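Local coordinates for YjbQ family protein (PDB 2P6H) that is of unknown function but belongs to the UPF0047 (YjbQ) family and packs as three copies in the crystal assembly, at the interface of chains A and B. Sequence-based numbering; all coordinates share one arbitrary frame. Chains: chain A/B, Hypothetical protein.

The interface of chains A and B. Residues chain A 44, 84, 87, 90-91; chain B 51-52, 57.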
# COMPACT_ATOMS: atom_id res chain seq x y z
N THR A 44 -10.24 -4.60 9.55
CA THR A 44 -9.73 -5.61 8.63
C THR A 44 -10.72 -5.83 7.47
O THR A 44 -10.42 -6.56 6.53
CB THR A 44 -9.54 -6.99 9.32
OG1 THR A 44 -10.81 -7.48 9.76
CG2 THR A 44 -8.59 -6.88 10.51
N ALA A 84 -15.73 -12.59 3.99
CA ALA A 84 -14.42 -12.96 3.45
C ALA A 84 -13.93 -11.95 2.39
O ALA A 84 -12.78 -11.50 2.43
CB ALA A 84 -14.49 -14.36 2.84
N HIS A 87 -12.19 -8.79 3.69
CA HIS A 87 -10.83 -9.00 4.16
C HIS A 87 -9.90 -9.00 2.94
O HIS A 87 -8.84 -8.38 2.96
CB HIS A 87 -10.72 -10.34 4.89
CG HIS A 87 -11.49 -10.41 6.18
ND1 HIS A 87 -10.97 -9.97 7.38
CD2 HIS A 87 -12.72 -10.90 6.46
CE1 HIS A 87 -11.85 -10.20 8.35
NE2 HIS A 87 -12.92 -10.76 7.81
N ASN A 90 -9.41 -5.52 1.55
CA ASN A 90 -8.52 -4.79 2.45
C ASN A 90 -7.06 -5.14 2.18
O ASN A 90 -6.20 -4.30 2.21
CB ASN A 90 -8.88 -5.10 3.91
CG ASN A 90 -7.83 -4.58 4.88
OD1 ASN A 90 -8.03 -3.62 5.60
ND2 ASN A 90 -6.67 -5.27 4.91
N THR A 91 -6.77 -6.45 1.94
CA THR A 91 -5.36 -6.80 1.72
C THR A 91 -4.74 -6.17 0.47
O THR A 91 -3.55 -5.93 0.41
CB THR A 91 -5.12 -8.33 1.69
OG1 THR A 91 -5.48 -8.86 0.41
CG2 THR A 91 -5.89 -9.06 2.79
N ASN B 51 -4.17 -7.88 8.42
CA ASN B 51 -5.56 -8.34 8.46
C ASN B 51 -5.71 -9.40 9.55
O ASN B 51 -4.88 -9.55 10.43
CB ASN B 51 -5.92 -8.94 7.09
CG ASN B 51 -7.38 -8.71 6.77
OD1 ASN B 51 -8.26 -9.46 7.19
ND2 ASN B 51 -7.64 -7.63 6.01
N GLU B 52 -6.84 -10.11 9.53
CA GLU B 52 -7.16 -11.09 10.57
C GLU B 52 -6.44 -12.42 10.38
O GLU B 52 -6.44 -12.99 9.29
CB GLU B 52 -8.67 -11.31 10.62
CG GLU B 52 -9.16 -11.93 11.92
CD GLU B 52 -10.69 -12.03 12.02
OE1 GLU B 52 -11.41 -11.24 11.35
OE2 GLU B 52 -11.16 -12.91 12.78
N LEU B 57 -9.50 -17.91 6.69
CA LEU B 57 -9.25 -16.67 5.93
C LEU B 57 -7.86 -16.69 5.31
O LEU B 57 -7.64 -16.24 4.19
CB LEU B 57 -9.40 -15.45 6.85
CG LEU B 57 -9.05 -14.11 6.15
CD1 LEU B 57 -9.96 -13.82 4.96
CD2 LEU B 57 -9.19 -12.90 7.09
O HOH W 1 -14.07 -11.83 10.41
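A:His87 and B:Asn51 meet almost at right angles, and the pair illustrates how one primary amide can read two different groups of a neighbouring subunit. The imidazole ND1 gives its N-H to the amide oxygen OD1 of B:Asn51 at 2.8 Å, with the oxygen close to the ring plane and also the N-H in the carbonyl plane, although ring and amide are turned 65° against each other. The same oxygen also takes the backbone N of B:Glu52 at 2.8 Å, a donor from its own chain that approaches tilted from the carbonyl plane and helps fix the rotation of the amide. At the other end of the amide, ND2 of B:Asn51 donates to a lone pair of the backbone O of A:Thr44 at 3.0 Å, in the plane of that carbonyl, with the acceptor tilted about 25° from the amide's own plane. The ND2 of A:Asn90 also lies near this nitrogen; as modelled two amide nitrogens face each other, so a flipped amide of A:Asn90 is conceivable and the pair is best treated as doubtful. Shortening B:Asn51 to an alanine removes both ends of the amide, and would probably leave ND1 of A:His87 and the carbonyl of A:Thr44 without their mates, and B:Glu52 N without its side-chain acceptor. The imidazole is gripped from other directions too. Methyl CD2 of B:Leu57 sits over one face, 3.7 Å from the ring centroid and shifted toward the rim, while CD1 rests on CB of A:His87. B:Glu52, its CG anti to the backbone N (chi1 -161°), runs out extended past the CE1 corner, where water 1, 3.0 Å from NE2 of A:His87, joins the ring to the carboxylate OE1 of B:Glu52. The structure alone does not show whether this interface forms in solution. In the fold, A:His87 projects from helix 84-93, beside the loop carrying A:Thr44, toward the end of strand 46-51 and the start of helix 55-69 of chain B.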